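Local coordinates for SusD-like carbohydrate binding protein (Bacteroides vulgatus, PDB 3LEW), which probably binds carbohydrate at the outer membrane as a SusD-like protein taking part in nutrient capture, at residues L49-A54 with Y468-T473. Residues are numbered along the deposited sequence; the frame is centred on the assembly and turned at random.
Sequences LRANDA and YLYRIT
Tyr470 reaches from the loop that precedes helix 474-479 to the side of helix 46-54, where its hydroxyl gives a hydrogen bond to the amide oxygen of Asn52 (OH to OD1 2.9 Å). A tyrosine suits this place because the two backbones are far apart, and its long, rigid ring spans the distance and ends in a donor. CG stands anti to the carbonyl carbon (chi1 -74°), and the ring carries the hydroxyl across to Asn52. Asn52 OD1 lies at the edge of the Tyr470 ring, near its plane, 3.4 Å from CE1. Amide and ring planes stand 76° apart, and the hydroxyl approaches from above the carbonyl plane of Asn52.

The CB of Ala51 lies 3.7 Å from the phenol oxygen, OH of Tyr470; its small methyl lets the phenol come close to the helix. The other end of the Asn52 amide is also engaged, ND2 bonding to Gly406 O, which fixes the flip of the amide and presents OD1 as acceptor. A phenylalanine in place of Tyr470 would probably leave this buried OD1 without its donor. The Asn52 amide of helix 46-54 thus accepts from the loop before helix 474-479 and donates just ahead of helix 408-414, both its polar atoms satisfied in a buried place.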
ATOM      1  N   LEU A  49      -0.055   4.997  -1.588  1.00 14.44           N
ATOM      2  CA  LEU A  49       0.088   4.246  -0.323  1.00 14.20           C
ATOM      3  C   LEU A  49      -0.130   5.191   0.856  1.00 13.99           C
ATOM      4  O   LEU A  49      -0.804   4.866   1.849  1.00 15.37           O
ATOM      5  CB  LEU A  49       1.468   3.621  -0.240  1.00 14.31           C
ATOM      6  CG  LEU A  49       1.774   2.615  -1.367  1.00 14.97           C
ATOM      7  CD1 LEU A  49       3.159   2.008  -1.093  1.00 16.31           C
ATOM      8  CD2 LEU A  49       0.748   1.484  -1.468  1.00 16.61           C
ATOM      9  N   ARG A  50       0.408   6.422   0.741  1.00 13.35           N
ATOM     10  CA  ARG A  50       0.229   7.393   1.808  1.00 13.07           C
ATOM     11  C   ARG A  50      -1.233   7.840   1.924  1.00 12.59           C
ATOM     12  O   ARG A  50      -1.784   7.902   3.036  1.00 13.73           O
ATOM     13  CB  ARG A  50       1.188   8.618   1.615  1.00 14.02           C
ATOM     14  CG  ARG A  50       2.530   8.546   2.349  1.00 13.22           C
ATOM     15  CD  ARG A  50       3.518   7.495   1.809  1.00 13.00           C
ATOM     16  NE  ARG A  50       3.240   6.151   2.341  1.00 13.93           N
ATOM     17  CZ  ARG A  50       3.892   5.053   1.986  1.00 18.45           C
ATOM     18  NH1 ARG A  50       4.830   5.070   1.023  1.00 18.70           N
ATOM     19  NH2 ARG A  50       3.602   3.903   2.587  1.00 17.34           N
ATOM     20  N   ALA A  51      -1.876   8.133   0.797  1.00 12.96           N
ATOM     21  CA  ALA A  51      -3.296   8.444   0.777  1.00 12.66           C
ATOM     22  C   ALA A  51      -4.097   7.356   1.470  1.00 12.94           C
ATOM     23  O   ALA A  51      -4.983   7.655   2.281  1.00 14.56           O
ATOM     24  CB  ALA A  51      -3.817   8.653  -0.689  1.00 12.09           C
ATOM     25  N   ASN A  52      -3.766   6.106   1.162  1.00 13.21           N
ATOM     26  CA  ASN A  52      -4.468   4.951   1.698  1.00 15.16           C
ATOM     27  C   ASN A  52      -4.469   4.891   3.220  1.00 15.62           C
ATOM     28  O   ASN A  52      -5.449   4.496   3.815  1.00 17.54           O
ATOM     29  CB  ASN A  52      -3.944   3.624   1.133  1.00 15.16           C
ATOM     30  CG  ASN A  52      -4.231   3.459  -0.382  1.00 17.62           C
ATOM     31  OD1 ASN A  52      -4.968   4.283  -0.982  1.00 15.87           O
ATOM     32  ND2 ASN A  52      -3.546   2.487  -1.018  1.00 17.08           N
ATOM     33  N   ASP A  53      -3.359   5.253   3.833  1.00 14.59           N
ATOM     34  CA  ASP A  53      -3.282   5.289   5.279  1.00 14.69           C
ATOM     35  C   ASP A  53      -3.903   6.522   5.879  1.00 13.83           C
ATOM     36  O   ASP A  53      -4.489   6.439   6.957  1.00 14.21           O
ATOM     37  CB  ASP A  53      -1.807   5.115   5.730  1.00 15.89           C
ATOM     38  CG  ASP A  53      -1.296   3.709   5.464  1.00 17.78           C
ATOM     39  OD1 ASP A  53      -2.085   2.723   5.573  1.00 17.03           O
ATOM     40  OD2 ASP A  53      -0.098   3.571   5.162  1.00 18.43           O
ATOM     41  N   ALA A  54      -3.785   7.683   5.216  1.00 12.66           N
ATOM     42  CA  ALA A  54      -4.454   8.884   5.674  1.00 13.54           C
ATOM     43  C   ALA A  54      -5.969   8.679   5.703  1.00 13.47           C
ATOM     44  O   ALA A  54      -6.672   9.251   6.530  1.00 14.17           O
ATOM     45  CB  ALA A  54      -4.077  10.118   4.769  1.00 13.03           C
ATOM     46  N   TYR A 468     -14.591   6.646  -0.003  1.00 13.91           N
ATOM     47  CA  TYR A 468     -13.493   5.692   0.021  1.00 13.33           C
ATOM     48  C   TYR A 468     -12.869   5.432  -1.345  1.00 13.90           C
ATOM     49  O   TYR A 468     -11.778   4.934  -1.398  1.00 15.10           O
ATOM     50  CB  TYR A 468     -13.953   4.353   0.595  1.00 12.25           C
ATOM     51  CG  TYR A 468     -14.465   4.369   2.025  1.00 12.42           C
ATOM     52  CD1 TYR A 468     -13.980   5.289   2.969  1.00 13.98           C
ATOM     53  CD2 TYR A 468     -15.314   3.359   2.488  1.00 13.03           C
ATOM     54  CE1 TYR A 468     -14.445   5.282   4.274  1.00 14.76           C
ATOM     55  CE2 TYR A 468     -15.822   3.363   3.815  1.00 14.53           C
ATOM     56  CZ  TYR A 468     -15.335   4.301   4.716  1.00 13.81           C
ATOM     57  OH  TYR A 468     -15.781   4.321   6.042  1.00 16.03           O
ATOM     58  N   LEU A 469     -13.593   5.678  -2.439  1.00 13.38           N
ATOM     59  CA  LEU A 469     -13.081   5.187  -3.737  1.00 12.82           C
ATOM     60  C   LEU A 469     -12.259   6.163  -4.544  1.00 12.87           C
ATOM     61  O   LEU A 469     -12.592   7.371  -4.627  1.00 13.51           O
ATOM     62  CB  LEU A 469     -14.228   4.684  -4.604  1.00 12.37           C
ATOM     63  CG  LEU A 469     -15.121   3.597  -4.048  1.00 14.51           C
ATOM     64  CD1 LEU A 469     -16.179   3.200  -5.163  1.00 14.36           C
ATOM     65  CD2 LEU A 469     -14.303   2.431  -3.602  1.00 12.44           C
ATOM     66  N   TYR A 470     -11.208   5.647  -5.184  1.00 12.70           N
ATOM     67  CA  TYR A 470     -10.534   6.418  -6.240  1.00 12.79           C
ATOM     68  C   TYR A 470     -11.503   6.492  -7.435  1.00 12.79           C
ATOM     69  O   TYR A 470     -12.416   5.648  -7.568  1.00 13.56           O
ATOM     70  CB  TYR A 470      -9.235   5.774  -6.676  1.00 12.25           C
ATOM     71  CG  TYR A 470      -8.063   5.905  -5.692  1.00 13.53           C
ATOM     72  CD1 TYR A 470      -8.113   5.366  -4.414  1.00 14.69           C
ATOM     73  CD2 TYR A 470      -6.866   6.463  -6.116  1.00 17.30           C
ATOM     74  CE1 TYR A 470      -6.975   5.426  -3.524  1.00 14.68           C
ATOM     75  CE2 TYR A 470      -5.765   6.545  -5.263  1.00 19.26           C
ATOM     76  CZ  TYR A 470      -5.833   6.038  -3.971  1.00 20.02           C
ATOM     77  OH  TYR A 470      -4.684   6.114  -3.180  1.00 20.18           O
ATOM     78  N   ARG A 471     -11.380   7.555  -8.210  1.00 12.47           N
ATOM     79  CA  ARG A 471     -12.295   7.874  -9.307  1.00 12.19           C
ATOM     80  C   ARG A 471     -11.630   7.981 -10.667  1.00 13.07           C
ATOM     81  O   ARG A 471     -10.572   8.548 -10.847  1.00 13.33           O
ATOM     82  CB  ARG A 471     -12.974   9.209  -8.992  1.00 12.42           C
ATOM     83  CG  ARG A 471     -13.737   9.173  -7.669  1.00 14.04           C
ATOM     84  CD  ARG A 471     -14.484  10.461  -7.405  1.00 14.06           C
ATOM     85  NE  ARG A 471     -15.561  10.681  -8.371  1.00 15.12           N
ATOM     86  CZ  ARG A 471     -16.446  11.668  -8.313  1.00 16.03           C
ATOM     87  NH1 ARG A 471     -16.397  12.571  -7.331  1.00 14.36           N
ATOM     88  NH2 ARG A 471     -17.404  11.756  -9.256  1.00 15.30           N
ATOM     89  N   ILE A 472     -12.306   7.444 -11.671  1.00 12.80           N
ATOM     90  CA  ILE A 472     -11.931   7.697 -13.052  1.00 12.16           C
ATOM     91  C   ILE A 472     -11.864   9.221 -13.236  1.00 13.18           C
ATOM     92  O   ILE A 472     -12.722   9.986 -12.714  1.00 14.57           O
ATOM     93  CB  ILE A 472     -12.937   7.034 -14.010  1.00 13.18           C
ATOM     94  CG1 ILE A 472     -12.933   5.509 -13.805  1.00 13.69           C
ATOM     95  CG2 ILE A 472     -12.635   7.439 -15.433  1.00 13.05           C
ATOM     96  CD1 ILE A 472     -14.112   4.727 -14.381  1.00 14.39           C
ATOM     97  N   THR A 473     -10.821   9.676 -13.926  1.00 13.06           N
ATOM     98  CA  THR A 473     -10.570  11.125 -14.107  1.00 14.01           C
ATOM     99  C   THR A 473     -11.586  11.818 -14.984  1.00 14.81           C
ATOM    100  O   THR A 473     -12.218  11.183 -15.864  1.00 14.53           O
ATOM    101  CB  THR A 473      -9.189  11.376 -14.720  1.00 14.86           C
ATOM    102  OG1 THR A 473      -9.109  10.761 -16.014  1.00 14.56           O
ATOM    103  CG2 THR A 473      -8.052  10.855 -13.770  1.00 14.96           C
TER